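Long-range contact in dITP/XTP pyrophosphatase (PDB 6WWD), which probably hydrolyses non-canonical purine nucleoside triphosphates such as XTP, dITP and ITP to monophosphate and diphosphate, cleansing the nucleotide pool: residues F49-V61 with A124-E138. Residues are numbered along the deposited sequence; the frame is centred on the assembly and turned at random. Where two conformers were deposited one is given.
Sequences FEDNALIKAREGV and ACALVTPEGEEVVVE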
ATOM      1  N   PHE D  49       7.115   3.226  -9.367  1.00 12.26           N
ATOM      2  CA  PHE D  49       8.069   3.275 -10.476  1.00 14.12           C
ATOM      3  C   PHE D  49       7.981   2.023 -11.337  1.00 12.78           C
ATOM      4  O   PHE D  49       8.131   2.088 -12.566  1.00 12.83           O
ATOM      5  CB  PHE D  49       9.489   3.454  -9.938  1.00 10.41           C
ATOM      6  CG  PHE D  49       9.635   4.659  -9.081  1.00 16.52           C
ATOM      7  CD1 PHE D  49       9.799   5.921  -9.658  1.00 11.66           C
ATOM      8  CD2 PHE D  49       9.571   4.553  -7.697  1.00 12.45           C
ATOM      9  CE1 PHE D  49       9.901   7.054  -8.853  1.00 11.79           C
ATOM     10  CE2 PHE D  49       9.688   5.676  -6.896  1.00 14.43           C
ATOM     11  CZ  PHE D  49       9.867   6.932  -7.480  1.00 10.46           C
ATOM     12  N   GLU D  50       7.742   0.872 -10.706  1.00 13.30           N
ATOM     13  CA  GLU D  50       7.616  -0.375 -11.453  1.00 13.58           C
ATOM     14  C   GLU D  50       6.429  -0.341 -12.405  1.00 12.89           C
ATOM     15  O   GLU D  50       6.582  -0.629 -13.595  1.00 11.33           O
ATOM     16  CB  GLU D  50       7.490  -1.551 -10.486  1.00 13.66           C
ATOM     17  CG  GLU D  50       8.744  -1.835  -9.715  1.00 14.20           C
ATOM     18  CD  GLU D  50       8.638  -3.101  -8.884  1.00 18.04           C
ATOM     19  OE1 GLU D  50       7.585  -3.748  -8.912  1.00 17.06           O
ATOM     20  OE2 GLU D  50       9.615  -3.439  -8.188  1.00 18.94           O
ATOM     21  N   ASP D  51       5.233  -0.005 -11.900  1.00 12.13           N
ATOM     22  CA  ASP D  51       4.053   0.013 -12.770  1.00 15.09           C
ATOM     23  C   ASP D  51       4.261   0.981 -13.919  1.00 15.20           C
ATOM     24  O   ASP D  51       3.874   0.702 -15.058  1.00 18.53           O
ATOM     25  CB  ASP D  51       2.786   0.427 -12.005  1.00 14.83           C
ATOM     26  CG  ASP D  51       2.316  -0.610 -11.019  1.00 22.64           C
ATOM     27  OD1 ASP D  51       2.749  -1.794 -11.082  1.00 24.50           O
ATOM     28  OD2 ASP D  51       1.505  -0.218 -10.153  1.00 25.22           O
ATOM     29  N   ASN D  52       4.859   2.137 -13.630  1.00 14.51           N
ATOM     30  CA  ASN D  52       4.999   3.147 -14.661  1.00 14.13           C
ATOM     31  C   ASN D  52       6.063   2.768 -15.676  1.00 11.64           C
ATOM     32  O   ASN D  52       5.902   3.061 -16.859  1.00 14.87           O
ATOM     33  CB  ASN D  52       5.275   4.503 -14.021  1.00 15.46           C
ATOM     34  CG  ASN D  52       3.989   5.212 -13.620  1.00 17.08           C
ATOM     35  OD1 ASN D  52       3.336   5.826 -14.455  1.00 20.14           O
ATOM     36  ND2 ASN D  52       3.598   5.097 -12.342  1.00 15.10           N
ATOM     37  N   ALA D  53       7.128   2.088 -15.255  1.00  9.92           N
ATOM     38  CA  ALA D  53       8.081   1.599 -16.243  1.00 11.19           C
ATOM     39  C   ALA D  53       7.411   0.592 -17.163  1.00 12.94           C
ATOM     40  O   ALA D  53       7.606   0.633 -18.379  1.00 11.07           O
ATOM     41  CB  ALA D  53       9.310   0.985 -15.566  1.00 12.93           C
ATOM     42  N   LEU D  54       6.559  -0.279 -16.599  1.00 11.67           N
ATOM     43  CA  LEU D  54       5.842  -1.255 -17.415  1.00 17.24           C
ATOM     44  C   LEU D  54       4.882  -0.576 -18.385  1.00 14.37           C
ATOM     45  O   LEU D  54       4.778  -0.981 -19.547  1.00 14.76           O
ATOM     46  CB  LEU D  54       5.090  -2.247 -16.520  1.00 13.22           C
ATOM     47  CG  LEU D  54       5.937  -3.435 -16.079  1.00 17.97           C
ATOM     48  CD1 LEU D  54       5.209  -4.246 -14.971  1.00 14.20           C
ATOM     49  CD2 LEU D  54       6.244  -4.314 -17.307  1.00 15.88           C
ATOM     50  N   ILE D  55       4.159   0.446 -17.927  1.00 12.61           N
ATOM     51  CA  ILE D  55       3.259   1.145 -18.838  1.00 17.13           C
ATOM     52  C   ILE D  55       4.036   1.684 -20.035  1.00 13.07           C
ATOM     53  O   ILE D  55       3.616   1.530 -21.188  1.00 14.33           O
ATOM     54  CB  ILE D  55       2.497   2.263 -18.103  1.00 19.66           C
ATOM     55  CG1 ILE D  55       1.467   1.664 -17.140  1.00 18.75           C
ATOM     56  CG2 ILE D  55       1.798   3.163 -19.124  1.00 18.02           C
ATOM     57  CD1 ILE D  55       0.847   2.697 -16.209  1.00 21.97           C
ATOM     58  N   LYS D  56       5.199   2.286 -19.786  1.00 13.48           N
ATOM     59  CA  LYS D  56       5.974   2.853 -20.888  1.00 15.32           C
ATOM     60  C   LYS D  56       6.500   1.774 -21.827  1.00 16.92           C
ATOM     61  O   LYS D  56       6.509   1.963 -23.049  1.00 17.17           O
ATOM     62  CB  LYS D  56       7.125   3.691 -20.345  1.00 15.34           C
ATOM     63  CG  LYS D  56       6.741   5.142 -20.168  1.00 27.90           C
ATOM     64  CD  LYS D  56       7.253   5.739 -18.878  1.00 26.84           C
ATOM     65  CE  LYS D  56       8.744   5.661 -18.773  1.00 24.62           C
ATOM     66  NZ  LYS D  56       9.222   6.620 -17.751  1.00 20.88           N
ATOM     67  N   ALA D  57       6.948   0.638 -21.286  1.00 10.89           N
ATOM     68  CA  ALA D  57       7.489  -0.399 -22.157  1.00 14.32           C
ATOM     69  C   ALA D  57       6.398  -1.045 -23.002  1.00 12.90           C
ATOM     70  O   ALA D  57       6.620  -1.319 -24.197  1.00 11.54           O
ATOM     71  CB  ALA D  57       8.246  -1.452 -21.335  1.00 11.28           C
ATOM     72  N   ARG D  58       5.212  -1.296 -22.413  1.00 13.42           N
ATOM     73  CA  ARG D  58       4.102  -1.846 -23.196  1.00 12.57           C
ATOM     74  C   ARG D  58       3.780  -0.940 -24.372  1.00 14.68           C
ATOM     75  O   ARG D  58       3.547  -1.406 -25.495  1.00 14.36           O
ATOM     76  CB  ARG D  58       2.843  -1.990 -22.341  1.00 14.33           C
ATOM     77  CG  ARG D  58       2.906  -3.000 -21.243  1.00 17.93           C
ATOM     78  CD  ARG D  58       1.570  -3.125 -20.540  1.00 18.62           C
ATOM     79  NE  ARG D  58       1.737  -3.894 -19.312  1.00 19.30           N
ATOM     80  CZ  ARG D  58       1.548  -3.409 -18.094  1.00 18.25           C
ATOM     81  NH1 ARG D  58       1.151  -2.153 -17.926  1.00 17.76           N
ATOM     82  NH2 ARG D  58       1.741  -4.193 -17.041  1.00 21.18           N
ATOM     83  N   GLU D  59       3.738   0.363 -24.115  1.00 15.07           N
ATOM     84  CA  GLU D  59       3.443   1.324 -25.165  1.00 18.34           C
ATOM     85  C   GLU D  59       4.487   1.268 -26.268  1.00 18.08           C
ATOM     86  O   GLU D  59       4.150   1.333 -27.454  1.00 18.16           O
ATOM     87  CB  GLU D  59       3.361   2.722 -24.563  1.00 16.32           C
ATOM     88  CG  GLU D  59       2.044   3.016 -23.892  1.00 17.39           C
ATOM     89  CD  GLU D  59       0.901   3.081 -24.902  1.00 29.94           C
ATOM     90  OE1 GLU D  59       0.943   3.951 -25.794  1.00 33.45           O
ATOM     91  OE2 GLU D  59      -0.034   2.267 -24.805  1.00 34.24           O
ATOM     92  N   GLY D  60       5.761   1.144 -25.894  1.00 16.14           N
ATOM     93  CA  GLY D  60       6.804   1.017 -26.896  1.00 15.34           C
ATOM     94  C   GLY D  60       6.605  -0.191 -27.794  1.00 17.30           C
ATOM     95  O   GLY D  60       6.758  -0.103 -29.016  1.00 18.55           O
ATOM     96  N   VAL D  61       6.299  -1.349 -27.196  1.00 15.79           N
ATOM     97  CA  VAL D  61       6.013  -2.538 -28.001  1.00 16.60           C
ATOM     98  C   VAL D  61       4.797  -2.292 -28.885  1.00 16.87           C
ATOM     99  O   VAL D  61       4.770  -2.676 -30.064  1.00 17.90           O
ATOM    100  CB  VAL D  61       5.818  -3.769 -27.098  1.00 16.81           C
ATOM    101  CG1 VAL D  61       5.516  -5.019 -27.941  1.00 14.25           C
ATOM    102  CG2 VAL D  61       7.056  -3.992 -26.221  1.00 12.14           C
ATOM    103  N   ALA D 124      13.597   1.994 -11.478  1.00 12.07           N
ATOM    104  CA  ALA D 124      12.932   0.824 -12.035  1.00 14.11           C
ATOM    105  C   ALA D 124      13.168   0.727 -13.536  1.00 17.23           C
ATOM    106  O   ALA D 124      13.228   1.744 -14.237  1.00 12.68           O
ATOM    107  CB  ALA D 124      11.426   0.845 -11.747  1.00 12.58           C
ATOM    108  N   CYS D 125      13.278  -0.509 -14.016  1.00 13.48           N
ATOM    109  CA  CYS D 125      13.504  -0.845 -15.418  1.00 13.72           C
ATOM    110  C   CYS D 125      12.536  -1.946 -15.800  1.00 18.58           C
ATOM    111  O   CYS D 125      12.452  -2.962 -15.098  1.00 15.21           O
ATOM    112  CB  CYS D 125      14.935  -1.333 -15.664  1.00 19.23           C
ATOM    113  SG  CYS D 125      16.160  -0.036 -15.855  1.00 30.89           S
ATOM    114  N   ALA D 126      11.826  -1.768 -16.915  1.00 15.09           N
ATOM    115  CA  ALA D 126      10.902  -2.789 -17.384  1.00 14.12           C
ATOM    116  C   ALA D 126      11.267  -3.249 -18.788  1.00 15.29           C
ATOM    117  O   ALA D 126      11.794  -2.481 -19.606  1.00 12.07           O
ATOM    118  CB  ALA D 126       9.461  -2.290 -17.371  1.00 12.12           C
ATOM    119  N   LEU D 127      11.009  -4.531 -19.045  1.00 13.95           N
ATOM    120  CA  LEU D 127      11.132  -5.106 -20.374  1.00 12.63           C
ATOM    121  C   LEU D 127       9.811  -5.756 -20.733  1.00 14.77           C
ATOM    122  O   LEU D 127       9.272  -6.541 -19.947  1.00 12.29           O
ATOM    123  CB  LEU D 127      12.255  -6.140 -20.454  1.00 14.06           C
ATOM    124  CG  LEU D 127      12.233  -7.023 -21.725  1.00 18.53           C
ATOM    125  CD1 LEU D 127      12.644  -6.253 -22.966  1.00 14.20           C
ATOM    126  CD2 LEU D 127      13.087  -8.283 -21.554  1.00 25.08           C
ATOM    127  N   VAL D 128       9.300  -5.437 -21.915  1.00 12.90           N
ATOM    128  CA  VAL D 128       8.145  -6.119 -22.492  1.00 12.44           C
ATOM    129  C   VAL D 128       8.571  -6.607 -23.866  1.00 13.71           C
ATOM    130  O   VAL D 128       9.151  -5.847 -24.652  1.00 14.10           O
ATOM    131  CB  VAL D 128       6.908  -5.206 -22.586  1.00 12.63           C
ATOM    132  CG1 VAL D 128       5.747  -5.942 -23.229  1.00 13.22           C
ATOM    133  CG2 VAL D 128       6.517  -4.693 -21.204  1.00 12.93           C
ATOM    134  N   THR D 129       8.350  -7.861 -24.121  1.00 15.54           N
ATOM    135  CA  THR D 129       8.773  -8.480 -25.365  1.00 16.07           C
ATOM    136  C   THR D 129       7.659  -8.398 -26.393  1.00 16.73           C
ATOM    137  O   THR D 129       6.494  -8.163 -26.050  1.00 17.38           O
ATOM    138  CB  THR D 129       9.158  -9.941 -25.120  1.00 17.06           C
ATOM    139  OG1 THR D 129       7.984 -10.693 -24.779  1.00 17.20           O
ATOM    140  CG2 THR D 129      10.207 -10.044 -24.005  1.00 16.67           C
ATOM    141  N   PRO D 130       7.980  -8.592 -27.675  1.00 19.35           N
ATOM    142  CA  PRO D 130       6.918  -8.599 -28.690  1.00 19.55           C
ATOM    143  C   PRO D 130       5.833  -9.636 -28.422  1.00 24.54           C
ATOM    144  O   PRO D 130       4.673  -9.431 -28.802  1.00 19.67           O
ATOM    145  CB  PRO D 130       7.683  -8.905 -29.992  1.00 20.81           C
ATOM    146  CG  PRO D 130       9.081  -8.478 -29.729  1.00 20.67           C
ATOM    147  CD  PRO D 130       9.316  -8.773 -28.273  1.00 19.77           C
ATOM    148  N   GLU D 131       6.182 -10.761 -27.802  1.00 20.24           N
ATOM    149  CA  GLU D 131       5.208 -11.804 -27.504  1.00 20.13           C
ATOM    150  C   GLU D 131       4.358 -11.494 -26.275  1.00 22.21           C
ATOM    151  O   GLU D 131       3.446 -12.271 -25.962  1.00 23.79           O
ATOM    152  CB  GLU D 131       5.927 -13.142 -27.314  1.00 21.97           C
ATOM    153  CG  GLU D 131       6.740 -13.611 -28.539  1.00 23.45           C
ATOM    154  CD  GLU D 131       8.091 -12.911 -28.672  1.00 26.95           C
ATOM    155  OE1 GLU D 131       8.487 -12.184 -27.739  1.00 23.29           O
ATOM    156  OE2 GLU D 131       8.764 -13.095 -29.714  1.00 31.06           O
ATOM    157  N   GLY D 132       4.635 -10.396 -25.575  1.00 17.58           N
ATOM    158  CA  GLY D 132       3.860  -9.985 -24.421  1.00 18.99           C
ATOM    159  C   GLY D 132       4.402 -10.390 -23.064  1.00 16.79           C
ATOM    160  O   GLY D 132       3.708 -10.188 -22.058  1.00 15.82           O
ATOM    161  N   GLU D 133       5.618 -10.922 -22.993  1.00 16.35           N
ATOM    162  CA  GLU D 133       6.248 -11.162 -21.699  1.00 15.96           C
ATOM    163  C   GLU D 133       6.575  -9.840 -21.004  1.00 16.89           C
ATOM    164  O   GLU D 133       6.995  -8.871 -21.647  1.00 13.78           O
ATOM    165  CB  GLU D 133       7.526 -11.969 -21.896  1.00 18.16           C
ATOM    166  CG  GLU D 133       8.340 -12.159 -20.627  1.00 21.21           C
ATOM    167  CD  GLU D 133       9.551 -13.062 -20.846  1.00 27.70           C
ATOM    168  OE1 GLU D 133       9.366 -14.260 -21.132  1.00 31.76           O
ATOM    169  OE2 GLU D 133      10.689 -12.553 -20.745  1.00 31.48           O
ATOM    170  N   GLU D 134       6.382  -9.790 -19.684  1.00 13.95           N
ATOM    171  CA  GLU D 134       6.639  -8.565 -18.917  1.00 13.78           C
ATOM    172  C   GLU D 134       7.516  -8.889 -17.724  1.00 15.76           C
ATOM    173  O   GLU D 134       7.165  -9.747 -16.911  1.00 13.38           O
ATOM    174  CB  GLU D 134       5.350  -7.923 -18.403  1.00 12.38           C
ATOM    175  CG  GLU D 134       4.329  -7.634 -19.466  1.00 14.99           C
ATOM    176  CD  GLU D 134       3.125  -6.911 -18.909  1.00 20.47           C
ATOM    177  OE1 GLU D 134       3.034  -6.792 -17.665  1.00 21.05           O
ATOM    178  OE2 GLU D 134       2.279  -6.457 -19.709  1.00 19.30           O
ATOM    179  N   VAL D 135       8.640  -8.188 -17.602  1.00 12.86           N
ATOM    180  CA  VAL D 135       9.509  -8.286 -16.440  1.00 14.94           C
ATOM    181  C   VAL D 135       9.848  -6.874 -15.983  1.00 17.24           C
ATOM    182  O   VAL D 135      10.198  -6.013 -16.796  1.00 14.81           O
ATOM    183  CB  VAL D 135      10.807  -9.062 -16.750  1.00 17.42           C
ATOM    184  CG1 VAL D 135      11.689  -9.109 -15.500  1.00 14.11           C
ATOM    185  CG2 VAL D 135      10.509 -10.470 -17.283  1.00 16.29           C
ATOM    186  N   VAL D 136       9.786  -6.638 -14.686  1.00 17.12           N
ATOM    187  CA  VAL D 136      10.176  -5.347 -14.149  1.00 14.49           C
ATOM    188  C   VAL D 136      11.117  -5.570 -12.979  1.00 19.02           C
ATOM    189  O   VAL D 136      10.991  -6.551 -12.233  1.00 13.48           O
ATOM    190  CB  VAL D 136       8.948  -4.498 -13.757  1.00 13.99           C
ATOM    191  CG1 VAL D 136       8.120  -5.163 -12.677  1.00 15.13           C
ATOM    192  CG2 VAL D 136       9.401  -3.100 -13.345  1.00 15.61           C
ATOM    193  N   VAL D 137      12.127  -4.711 -12.882  1.00 18.60           N
ATOM    194  CA  VAL D 137      13.103  -4.748 -11.802  0.51 18.90           C
ATOM    195  C   VAL D 137      13.178  -3.353 -11.195  1.00 17.86           C
ATOM    196  O   VAL D 137      13.001  -2.351 -11.890  1.00 14.86           O
ATOM    197  CB  VAL D 137      14.494  -5.216 -12.306  0.51 20.89           C
ATOM    198  CG1 VAL D 137      15.528  -5.245 -11.178  0.51 22.06           C
ATOM    199  CG2 VAL D 137      14.397  -6.576 -12.963  0.51 21.12           C
ATOM    200  N   GLU D 138      13.439  -3.285  -9.889  1.00 14.54           N
ATOM    201  CA  GLU D 138      13.712  -1.991  -9.279  1.00 17.40           C
ATOM    202  C   GLU D 138      14.857  -2.130  -8.288  1.00 19.81           C
ATOM    203  O   GLU D 138      15.133  -3.223  -7.774  1.00 16.68           O
ATOM    204  CB  GLU D 138      12.477  -1.388  -8.591  1.00 13.04           C
ATOM    205  CG  GLU D 138      12.265  -1.866  -7.172  1.00 15.14           C
ATOM    206  CD  GLU D 138      11.119  -1.144  -6.479  1.00 19.56           C
ATOM    207  OE1 GLU D 138      10.798  -1.519  -5.320  1.00 15.92           O
ATOM    208  OE2 GLU D 138      10.538  -0.212  -7.100  1.00 13.60           O
TER
HETATM  209  O   HOH W   1       7.942   0.921  -7.774  1.00 14.21           O
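L54 sets its forked end across two strands at once: CD2 lies 3.8 Å from CB of A126, while CD1 reaches CG1 of V136 on the neighbouring strand, also at 3.8 Å. Closer in, the methyl of A126 presses on the helix backbone at A53, and the short side chains of A53, A57, A124 and A126 are consistent with the close approach, 7.0 Å, of the axes of 49-61 and 124-128. One turn on, A57 sets CB against V128 CG2; a turn further, V61 CG2 meets V128 CG1. At the flank of this apolar seam, R58 grips E134 side-on in a salt bridge. R58 NE gives E134 OE2 a nearly straight bond of 2.6 Å from above the carboxylate plane, and R58 NH2 meets E134 OE1 at 3.0 Å on the syn side, though tilted out of that plane. The extended arginine chain (chi2 -176°, chi3 -168°) carries the guanidinium out to E134, and L54 CB lies above one face of the guanidinium, offset toward its rim. Helix-on-hairpin packing of this kind is part of the mixed alpha/beta fold of the HAM1 NTPases: strands 118-128 and 134-145 form an antiparallel hairpin, and V135 to E138 pair antiparallel with a strand of the second subunit, continuing the sheet across the interface. There E50 OE2 comes within 3.5 Å of E138 OE2, and both glutamates also approach E138 and E50 of the second subunit, a gathering of carboxylates that R140, salt-bridged to E138 OE1, probably eases. A water accepts from E50 N and donates to E138 OE2. Farther out, F49 packs on D72, the predicted magnesium ligand.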